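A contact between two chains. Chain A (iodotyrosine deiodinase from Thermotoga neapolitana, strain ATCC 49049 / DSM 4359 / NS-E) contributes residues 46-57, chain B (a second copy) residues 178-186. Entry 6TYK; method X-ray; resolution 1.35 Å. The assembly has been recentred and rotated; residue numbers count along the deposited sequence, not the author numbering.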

# COMPACT_ATOMS: atom_id res chain seq x y z
N TRP A 46 -7.40 -8.76 -2.17
CA TRP A 46 -6.71 -9.32 -1.01
C TRP A 46 -7.43 -10.56 -0.50
O TRP A 46 -8.66 -10.65 -0.54
CB TRP A 46 -6.64 -8.28 0.11
CG TRP A 46 -7.87 -7.43 0.22
CD1 TRP A 46 -9.04 -7.74 0.85
CD2 TRP A 46 -8.05 -6.12 -0.34
NE1 TRP A 46 -9.94 -6.71 0.72
CE2 TRP A 46 -9.35 -5.70 -0.00
CE3 TRP A 46 -7.23 -5.26 -1.07
CZ2 TRP A 46 -9.85 -4.45 -0.37
CZ3 TRP A 46 -7.73 -4.02 -1.46
CH2 TRP A 46 -9.03 -3.63 -1.10
N ARG A 47 -6.65 -11.53 -0.04
CA ARG A 47 -7.19 -12.69 0.65
C ARG A 47 -6.35 -12.90 1.90
O ARG A 47 -5.14 -12.72 1.87
CB ARG A 47 -7.11 -13.96 -0.21
CG ARG A 47 -7.82 -13.87 -1.54
CD ARG A 47 -9.35 -13.81 -1.40
NE ARG A 47 -9.99 -13.88 -2.71
CZ ARG A 47 -10.23 -12.83 -3.48
NH1 ARG A 47 -9.90 -11.61 -3.06
NH2 ARG A 47 -10.81 -12.99 -4.66
N PHE A 48 -7.00 -13.31 2.99
CA PHE A 48 -6.31 -13.45 4.25
C PHE A 48 -6.34 -14.88 4.75
O PHE A 48 -7.38 -15.54 4.75
CB PHE A 48 -6.92 -12.52 5.29
CG PHE A 48 -6.91 -11.08 4.88
CD1 PHE A 48 -5.72 -10.36 4.83
CD2 PHE A 48 -8.10 -10.43 4.56
CE1 PHE A 48 -5.71 -9.03 4.46
CE2 PHE A 48 -8.09 -9.09 4.19
CZ PHE A 48 -6.90 -8.40 4.14
N LEU A 49 -5.17 -15.35 5.17
CA LEU A 49 -5.03 -16.66 5.77
C LEU A 49 -4.44 -16.45 7.15
O LEU A 49 -3.34 -15.92 7.28
CB LEU A 49 -4.11 -17.55 4.93
CG LEU A 49 -3.89 -18.97 5.44
CD1 LEU A 49 -5.18 -19.77 5.42
CD2 LEU A 49 -2.81 -19.67 4.63
N ILE A 50 -5.19 -16.83 8.18
CA ILE A 50 -4.75 -16.67 9.55
C ILE A 50 -4.15 -17.97 10.03
O ILE A 50 -4.86 -18.97 10.19
CB ILE A 50 -5.93 -16.26 10.45
CG1 ILE A 50 -6.60 -15.00 9.90
CG2 ILE A 50 -5.46 -16.09 11.90
CD1 ILE A 50 -7.87 -14.63 10.62
N VAL A 51 -2.84 -17.97 10.23
CA VAL A 51 -2.15 -19.16 10.71
C VAL A 51 -1.94 -19.10 12.21
O VAL A 51 -1.34 -18.16 12.74
CB VAL A 51 -0.80 -19.35 9.99
CG1 VAL A 51 -0.10 -20.61 10.50
CG2 VAL A 51 -1.02 -19.41 8.48
N GLU A 52 -2.44 -20.11 12.92
CA GLU A 52 -2.27 -20.16 14.36
C GLU A 52 -1.72 -21.49 14.84
O GLU A 52 -1.18 -21.57 15.94
CB GLU A 52 -3.60 -19.92 15.07
CG GLU A 52 -4.12 -18.51 14.89
CD GLU A 52 -5.53 -18.39 15.40
OE1 GLU A 52 -5.71 -18.32 16.64
OE2 GLU A 52 -6.45 -18.39 14.57
N ASP A 53 -1.87 -22.54 14.04
CA ASP A 53 -1.48 -23.88 14.46
C ASP A 53 0.02 -23.92 14.74
O ASP A 53 0.82 -23.49 13.91
CB ASP A 53 -1.83 -24.89 13.37
CG ASP A 53 -1.40 -26.29 13.73
OD1 ASP A 53 -2.12 -26.97 14.49
OD2 ASP A 53 -0.33 -26.72 13.25
N GLU A 54 0.40 -24.42 15.91
CA GLU A 54 1.80 -24.36 16.31
C GLU A 54 2.71 -25.16 15.39
O GLU A 54 3.79 -24.70 15.05
CB GLU A 54 2.01 -24.76 17.78
CG GLU A 54 1.52 -23.74 18.80
CD GLU A 54 2.17 -22.36 18.67
OE1 GLU A 54 3.34 -22.26 18.23
OE2 GLU A 54 1.51 -21.37 19.02
N LYS A 55 2.28 -26.35 14.98
CA LYS A 55 3.10 -27.14 14.07
C LYS A 55 3.29 -26.42 12.74
O LYS A 55 4.38 -26.39 12.18
CB LYS A 55 2.46 -28.52 13.83
CG LYS A 55 3.12 -29.31 12.72
CD LYS A 55 2.33 -30.57 12.41
CE LYS A 55 3.01 -31.39 11.32
NZ LYS A 55 4.37 -31.86 11.75
N LEU A 56 2.22 -25.83 12.22
CA LEU A 56 2.31 -25.12 10.95
C LEU A 56 3.19 -23.88 11.06
O LEU A 56 3.99 -23.60 10.17
CB LEU A 56 0.92 -24.76 10.44
CG LEU A 56 0.87 -24.00 9.12
CD1 LEU A 56 1.58 -24.77 8.03
CD2 LEU A 56 -0.60 -23.78 8.77
N LYS A 57 3.05 -23.13 12.16
CA LYS A 57 3.92 -21.98 12.37
C LYS A 57 5.37 -22.42 12.38
O LYS A 57 6.23 -21.75 11.84
CB LYS A 57 3.59 -21.24 13.68
CG LYS A 57 2.24 -20.54 13.67
CD LYS A 57 2.08 -19.54 14.80
CE LYS A 57 2.70 -20.00 16.08
NZ LYS A 57 2.31 -19.12 17.22
N GLU B 178 -17.93 -8.60 2.29
CA GLU B 178 -17.42 -8.92 3.61
C GLU B 178 -16.08 -9.65 3.49
O GLU B 178 -15.85 -10.39 2.53
CB GLU B 178 -18.44 -9.80 4.33
CG GLU B 178 -18.42 -9.70 5.85
CD GLU B 178 -19.58 -10.44 6.48
OE1 GLU B 178 -20.13 -11.36 5.83
OE2 GLU B 178 -19.95 -10.10 7.63
N VAL B 179 -15.19 -9.45 4.45
CA VAL B 179 -13.97 -10.24 4.45
C VAL B 179 -14.30 -11.68 4.81
O VAL B 179 -15.01 -11.95 5.78
CB VAL B 179 -12.93 -9.70 5.45
CG1 VAL B 179 -12.29 -8.44 4.93
CG2 VAL B 179 -13.58 -9.46 6.80
N ILE B 180 -13.81 -12.60 4.00
CA ILE B 180 -13.94 -14.02 4.31
C ILE B 180 -12.56 -14.60 4.54
O ILE B 180 -11.77 -14.79 3.62
CB ILE B 180 -14.66 -14.79 3.19
CG1 ILE B 180 -16.08 -14.24 3.01
CG2 ILE B 180 -14.70 -16.28 3.52
CD1 ILE B 180 -16.84 -14.88 1.86
N VAL B 181 -12.26 -14.88 5.80
CA VAL B 181 -10.93 -15.33 6.16
C VAL B 181 -10.82 -16.84 6.02
O VAL B 181 -11.83 -17.55 6.01
CB VAL B 181 -10.57 -14.91 7.59
CG1 VAL B 181 -9.18 -15.39 7.95
CG2 VAL B 181 -10.66 -13.41 7.73
N ARG B 182 -9.59 -17.32 5.89
CA ARG B 182 -9.31 -18.73 5.97
C ARG B 182 -8.36 -18.94 7.13
O ARG B 182 -7.68 -18.00 7.56
CB ARG B 182 -8.70 -19.23 4.66
CG ARG B 182 -9.70 -19.31 3.52
CD ARG B 182 -9.00 -19.70 2.23
NE ARG B 182 -9.93 -20.02 1.15
CZ ARG B 182 -10.34 -19.15 0.24
NH1 ARG B 182 -9.90 -17.89 0.26
NH2 ARG B 182 -11.18 -19.53 -0.71
N TYR B 183 -8.30 -20.17 7.65
CA TYR B 183 -7.42 -20.49 8.76
C TYR B 183 -6.44 -21.58 8.41
O TYR B 183 -6.81 -22.62 7.86
CB TYR B 183 -8.22 -20.94 9.98
CG TYR B 183 -9.10 -19.85 10.52
CD1 TYR B 183 -10.38 -19.65 10.01
CD2 TYR B 183 -8.65 -19.01 11.53
CE1 TYR B 183 -11.19 -18.64 10.50
CE2 TYR B 183 -9.45 -18.01 12.02
CZ TYR B 183 -10.71 -17.83 11.51
OH TYR B 183 -11.51 -16.82 11.99
N ASN B 184 -5.19 -21.33 8.77
CA ASN B 184 -4.09 -22.27 8.66
C ASN B 184 -3.69 -22.66 7.24
O ASN B 184 -2.60 -22.31 6.80
CB ASN B 184 -4.33 -23.49 9.56
CG ASN B 184 -4.25 -23.12 11.02
OD1 ASN B 184 -3.31 -22.44 11.44
ND2 ASN B 184 -5.24 -23.52 11.80
N THR B 185 -4.58 -23.35 6.53
CA THR B 185 -4.28 -23.72 5.15
C THR B 185 -5.52 -23.55 4.29
O THR B 185 -6.64 -23.49 4.80
CB THR B 185 -3.78 -25.18 5.04
OG1 THR B 185 -4.87 -26.08 5.27
CG2 THR B 185 -2.65 -25.46 6.04
N PHE B 186 -5.32 -23.46 2.98
CA PHE B 186 -6.42 -23.57 2.04
C PHE B 186 -6.90 -25.02 1.96
O PHE B 186 -8.09 -25.28 2.07
CB PHE B 186 -5.99 -23.06 0.66
CG PHE B 186 -5.64 -21.60 0.62
CD1 PHE B 186 -4.36 -21.17 0.95
CD2 PHE B 186 -6.58 -20.65 0.26
CE1 PHE B 186 -4.02 -19.83 0.91
CE2 PHE B 186 -6.25 -19.31 0.22
CZ PHE B 186 -4.97 -18.90 0.54
O HOH W 1 -10.27 -17.01 -2.81
O HOH W 2 -9.90 -13.27 2.95
O HOH W 3 -9.00 -16.13 2.38

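The rule of this contact is a short parallel strand pairing, extended by water at its start and closed by one asparagine at its end. Along chain B, Glu B178 stays out of reach, and Val B179 makes the first approach: Val B179 CG1 lies 4.3 Å from Phe A48 CE2, at the edge of the ring, a loose apolar touch.

At Ile B180 the side chain points away and the backbone works through solvent. Water 2 accepts from Phe A48 N (2.9 Å) and donates to Ile B180 O (2.5 Å), so it fills the place of a direct rung where the chains are still too far apart to bond. Val B181 then packs tightly, Val B181 CG1 only 3.1 Å from Ile A50 CD1, a very close approach for two methyl groups.

Direct pairing begins at Arg B182, whose backbone uses both its polar groups on chain A. Arg B182 N donates to Phe A48 O at 3.1 Å, and Arg B182 O accepts from Ile A50 N at 2.8 Å, almost linear at 176°. One residue thus bonds to the two neighbours of its bridge partner, Leu A49, as parallel strands require. The side chains of Leu A49 and Arg B182 share a face of the sheet, with Leu A49 CD1 3.6 Å from Arg B182 CB. Farther out, the charged guanidinium is served by water: Arg B182 NH1 donates to water 3 (2.9 Å), which in turn donates to Phe A48 O (2.9 Å), while water 1 accepts from both Arg A47 NE and Arg B182 NH1, joining two like charges through a neutral oxygen.

Tyr B183 pairs with Ile A50 on the other face, where Ile A50 CD1 reaches Tyr B183 CE2 at 4.0 Å. Tyr B183 CA also makes a CA-H...O contact with Ile A50 O at 3.3 Å.

Asn B184 has the largest area covered by the opposing stretch. Asn B184 N donates to Ile A50 O at 2.8 Å, completing the ladder, and its phi of 66° marks a sharp departure from strand geometry. Asn B184 OD1 accepts from both Glu A52 N (2.9 Å) and Asp A53 N (3.0 Å), satisfying two amides just past the strand of chain A. Asp A53 in turn caps the following helix, Asp A53 OD2 accepting from Leu A56 N at 2.9 Å. Asn B184 O is buried without a polar partner, 3.2 Å from Leu A56 CD2.

Beyond the turn, Thr B185 CG2 meets Leu A56 CD2 at 3.8 Å, and Phe B186 CE1 lies 3.9 Å from Leu A49 CD2, ending the contact on apolar packing.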